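Local coordinates for acetylacetone-cleaving enzyme (Acinetobacter johnsonii, PDB 3BAL), which uses a bound metal ion, naturally iron, to cleave acetylacetone with molecular oxygen into methylglyoxal and acetate, at residues P23-E26 / A27-D30; H39-E43 / T44-T48. All coordinates share one frame; numbering follows the deposited sequence.

Interaction 1: residues P23-E26 / A27-D30; sequences PFPE and AFSD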
loop_
_atom_site.group_PDB
_atom_site.type_symbol
_atom_site.label_atom_id
_atom_site.label_comp_id
_atom_site.label_asym_id
_atom_site.label_seq_id
_atom_site.Cartn_x
_atom_site.Cartn_y
_atom_site.Cartn_z
ATOM N N PRO A 23 19.150 -13.999 17.906
ATOM C CA PRO A 23 18.875 -13.000 18.945
ATOM C C PRO A 23 18.500 -11.645 18.332
ATOM O O PRO A 23 19.137 -11.189 17.381
ATOM C CB PRO A 23 20.194 -12.935 19.720
ATOM C CG PRO A 23 20.759 -14.317 19.555
ATOM C CD PRO A 23 20.486 -14.595 18.091
ATOM N N PHE A 24 17.457 -11.022 18.874
ATOM C CA PHE A 24 16.991 -9.714 18.419
ATOM C C PHE A 24 17.943 -8.706 19.075
ATOM O O PHE A 24 18.315 -8.881 20.236
ATOM C CB PHE A 24 15.555 -9.488 18.900
ATOM C CG PHE A 24 14.890 -8.286 18.294
ATOM C CD1 PHE A 24 14.492 -8.295 16.962
ATOM C CD2 PHE A 24 14.665 -7.141 19.054
ATOM C CE1 PHE A 24 13.880 -7.180 16.391
ATOM C CE2 PHE A 24 14.053 -6.024 18.492
ATOM C CZ PHE A 24 13.659 -6.045 17.157
ATOM N N PRO A 25 18.342 -7.638 18.355
ATOM C CA PRO A 25 19.264 -6.652 18.940
ATOM C C PRO A 25 18.932 -6.159 20.349
ATOM O O PRO A 25 17.813 -5.725 20.627
ATOM C CB PRO A 25 19.295 -5.532 17.892
ATOM C CG PRO A 25 18.019 -5.710 17.137
ATOM C CD PRO A 25 17.880 -7.197 17.027
ATOM N N GLU A 26 19.926 -6.238 21.233
ATOM C CA GLU A 26 19.776 -5.826 22.622
ATOM C C GLU A 26 19.490 -4.346 22.781
ATOM O O GLU A 26 18.945 -3.916 23.799
ATOM C CB GLU A 26 21.029 -6.177 23.427
ATOM C CG GLU A 26 21.154 -7.645 23.785
ATOM C CD GLU A 26 22.176 -7.885 24.882
ATOM O OE1 GLU A 26 23.356 -7.510 24.691
ATOM O OE2 GLU A 26 21.804 -8.446 25.937
ATOM N N ALA A 27 19.860 -3.559 21.782
ATOM C CA ALA A 27 19.623 -2.128 21.856
ATOM C C ALA A 27 18.122 -1.808 21.833
ATOM O O ALA A 27 17.685 -0.833 22.448
ATOM C CB ALA A 27 20.335 -1.425 20.703
ATOM N N PHE A 28 17.332 -2.647 21.157
ATOM C CA PHE A 28 15.891 -2.412 21.035
ATOM C C PHE A 28 14.938 -3.379 21.747
ATOM O O PHE A 28 13.755 -3.453 21.406
ATOM C CB PHE A 28 15.512 -2.355 19.555
ATOM C CG PHE A 28 16.410 -1.482 18.741
ATOM C CD1 PHE A 28 17.563 -1.995 18.173
ATOM C CD2 PHE A 28 16.119 -0.137 18.566
ATOM C CE1 PHE A 28 18.421 -1.175 17.441
ATOM C CE2 PHE A 28 16.971 0.691 17.836
ATOM C CZ PHE A 28 18.121 0.170 17.273
ATOM N N SER A 29 15.444 -4.115 22.727
ATOM C CA SER A 29 14.606 -5.040 23.471
ATOM C C SER A 29 15.255 -5.424 24.796
ATOM O O SER A 29 16.376 -5.013 25.090
ATOM C CB SER A 29 14.328 -6.296 22.639
ATOM O OG SER A 29 15.529 -6.959 22.294
ATOM N N ASP A 30 14.520 -6.188 25.602
ATOM C CA ASP A 30 14.992 -6.675 26.894
ATOM C C ASP A 30 14.458 -8.093 27.067
ATOM O O ASP A 30 13.281 -8.356 26.821
ATOM C CB ASP A 30 14.494 -5.791 28.038
ATOM C CG ASP A 30 14.971 -6.283 29.394
ATOM O OD1 ASP A 30 14.129 -6.724 30.208
ATOM O OD2 ASP A 30 16.197 -6.240 29.649
HETATM O O HOH W 1 18.574 -4.538 26.171
#
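P25 and F28 close a tight beta turn, F28 N donating to P25 O over 3.2 Å, and the same carbonyl oxygen also takes the hydroxyl of S29. The turn residues E26 and A27 both have right-handed helical backbone angles, as in a type I turn. The side chain of F24 runs alongside this turn and puts the rim of its ring against oxygens as well as carbon. From CB its ring leaves on the side opposite the backbone N (chi1 -170°), and this swings CG and the rest of the ring toward the start of strand 29-30. CD2 then meets S29, lying 3.4 Å from OG and a little farther from its CB. One bond further out, CE2 sits 3.9 Å from F28 O and also near F28 CB, while the F28 side chain itself crosses that of F24 at about a right angle. S29 OG and F28 O lie at the edge of the F24 ring, close to its plane; P25 CD occupies one face, toward the rim. The F28 ring in turn receives P25 CB at its edge, 3.9 Å from CD1. Beyond the turn, F24 makes edge-to-face contacts with W35 and F59, and F28 makes one with F125 and packs on strand 132-136.

With chi1 at 60°, S29 OG lies between its own N and carbonyl carbon and points back to P25 O, 3.1 Å away. It reaches that oxygen from one face of the carbonyl plane, F28 N from the other. The turn therefore holds one carbonyl with two donors, while E26 O and S29 O, two acceptors, approach to 3.1 Å; a water, modelled very close to both, would offset the repulsion expected between them.

Interaction 2: residues H39-E43 / T44-T48; sequences HSSPE and TSSWT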
loop_
_atom_site.group_PDB
_atom_site.type_symbol
_atom_site.label_atom_id
_atom_site.label_comp_id
_atom_site.label_asym_id
_atom_site.label_seq_id
_atom_site.Cartn_x
_atom_site.Cartn_y
_atom_site.Cartn_z
ATOM N N HIS A 39 10.234 -11.727 4.997
ATOM C CA HIS A 39 10.080 -11.092 3.692
ATOM C C HIS A 39 10.235 -9.576 3.721
ATOM O O HIS A 39 9.896 -8.910 4.705
ATOM C CB HIS A 39 8.710 -11.453 3.101
ATOM C CG HIS A 39 8.376 -10.723 1.836
ATOM N ND1 HIS A 39 7.669 -9.540 1.822
ATOM C CD2 HIS A 39 8.643 -11.016 0.541
ATOM C CE1 HIS A 39 7.511 -9.138 0.575
ATOM N NE2 HIS A 39 8.092 -10.015 -0.223
ATOM N N SER A 40 10.745 -9.042 2.619
ATOM C CA SER A 40 10.942 -7.611 2.471
ATOM C C SER A 40 10.428 -7.177 1.093
ATOM O O SER A 40 10.721 -7.818 0.090
ATOM C CB SER A 40 12.436 -7.291 2.622
ATOM O OG SER A 40 12.702 -5.939 2.328
ATOM N N SER A 41 9.623 -6.120 1.060
ATOM C CA SER A 41 9.105 -5.583 -0.194
ATOM C C SER A 41 9.735 -4.191 -0.346
ATOM O O SER A 41 9.210 -3.197 0.171
ATOM C CB SER A 41 7.577 -5.480 -0.149
ATOM O OG SER A 41 6.958 -6.639 -0.682
ATOM N N PRO A 42 10.877 -4.106 -1.057
ATOM C CA PRO A 42 11.584 -2.835 -1.261
ATOM C C PRO A 42 10.833 -1.769 -2.046
ATOM O O PRO A 42 11.096 -0.573 -1.894
ATOM C CB PRO A 42 12.881 -3.269 -1.942
ATOM C CG PRO A 42 12.441 -4.453 -2.751
ATOM C CD PRO A 42 11.544 -5.203 -1.787
ATOM N N GLU A 43 9.900 -2.201 -2.882
ATOM C CA GLU A 43 9.114 -1.277 -3.691
ATOM C C GLU A 43 7.972 -0.690 -2.859
ATOM O O GLU A 43 7.723 0.516 -2.884
ATOM C CB GLU A 43 8.555 -2.024 -4.898
ATOM C CG GLU A 43 7.874 -1.169 -5.938
ATOM C CD GLU A 43 7.414 -2.002 -7.122
ATOM O OE1 GLU A 43 6.374 -2.695 -7.009
ATOM O OE2 GLU A 43 8.113 -1.979 -8.163
ATOM N N THR A 44 7.294 -1.554 -2.110
ATOM C CA THR A 44 6.173 -1.141 -1.271
ATOM C C THR A 44 6.632 -0.508 0.044
ATOM O O THR A 44 6.002 0.424 0.555
ATOM C CB THR A 44 5.281 -2.350 -0.933
ATOM O OG1 THR A 44 4.875 -2.994 -2.145
ATOM C CG2 THR A 44 4.054 -1.910 -0.163
ATOM N N SER A 45 7.731 -1.043 0.572
ATOM C CA SER A 45 8.360 -0.635 1.830
ATOM C C SER A 45 7.781 -1.423 3.007
ATOM O O SER A 45 7.910 -1.022 4.164
ATOM C CB SER A 45 8.238 0.882 2.087
ATOM O OG SER A 45 6.997 1.235 2.664
ATOM N N SER A 46 7.150 -2.556 2.713
ATOM C CA SER A 46 6.587 -3.390 3.763
ATOM C C SER A 46 7.541 -4.554 4.053
ATOM O O SER A 46 8.368 -4.900 3.210
ATOM C CB SER A 46 5.228 -3.934 3.332
ATOM O OG SER A 46 5.352 -4.659 2.128
ATOM N N TRP A 47 7.443 -5.134 5.248
ATOM C CA TRP A 47 8.287 -6.265 5.637
ATOM C C TRP A 47 7.540 -7.169 6.615
ATOM O O TRP A 47 6.592 -6.731 7.264
ATOM C CB TRP A 47 9.627 -5.785 6.225
ATOM C CG TRP A 47 9.544 -4.663 7.231
ATOM C CD1 TRP A 47 9.122 -3.378 7.006
ATOM C CD2 TRP A 47 9.914 -4.724 8.617
ATOM N NE1 TRP A 47 9.208 -2.638 8.166
ATOM C CE2 TRP A 47 9.690 -3.439 9.170
ATOM C CE3 TRP A 47 10.417 -5.741 9.448
ATOM C CZ2 TRP A 47 9.949 -3.143 10.518
ATOM C CZ3 TRP A 47 10.673 -5.446 10.789
ATOM C CH2 TRP A 47 10.437 -4.158 11.309
ATOM N N THR A 48 7.964 -8.431 6.709
ATOM C CA THR A 48 7.297 -9.427 7.561
ATOM C C THR A 48 8.256 -10.266 8.409
ATOM O O THR A 48 9.285 -10.730 7.916
ATOM C CB THR A 48 6.468 -10.387 6.687
ATOM O OG1 THR A 48 5.547 -9.627 5.892
ATOM C CG2 THR A 48 5.702 -11.374 7.544
HETATM O O HOH W 2 4.373 -5.906 -1.296
#
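S41 and S46 face each other where this hairpin turns, and S46 OG comes within 3.3 Å of S41 CB. S41 N donates to S46 O (2.8 Å), while S41 O takes S45 N at 2.6 Å and S46 N only weakly. Two successive residues thus oppose S41, a G1 beta bulge, for which S45 adopts a left-handed backbone (phi 89°). Further down, H39 and T48 form a hydrogen-bonded pair through both of their N-H groups, and H39 O, besides taking T48 N at 2.8 Å, has the CA of W47 close by.

A water joins S41 OG to T44 OG1, which also bonds to T44 OG1 of the second subunit; T44 N is held by E43 OE1 of that subunit. T48 OG1 pairs with E69 of the fourth subunit, whose F97 stacks on H39, and W47 NE1 is satisfied by G121 O.

Strand 46-53 lies between 34-41 and 113-120 in the sheet; the W47 ring stacks on F119, and T44 and S46 touch L120, while helix 138-148 covers S40, P42 and W47 through W138.

Overall arrangement
Followed from the N terminus, the chain meets the two contacts in series, neither nested in nor crossing the other. Interaction 1 closes the short loop between strand 22-23, outermost, within the chain, of one sheet of the cupin jelly roll, and strand 29-30, which pairs with strand 57-64 in the other, so it marks a passage between sheets. The chain then returns to the first sheet as strand 34-41, and interaction 2 closes the hairpin with its partner 46-53. Their centres are 22 Å apart and they do not touch. Interaction 1 keeps to its own subunit, whereas interaction 2 turns its loop into the tetramer interface.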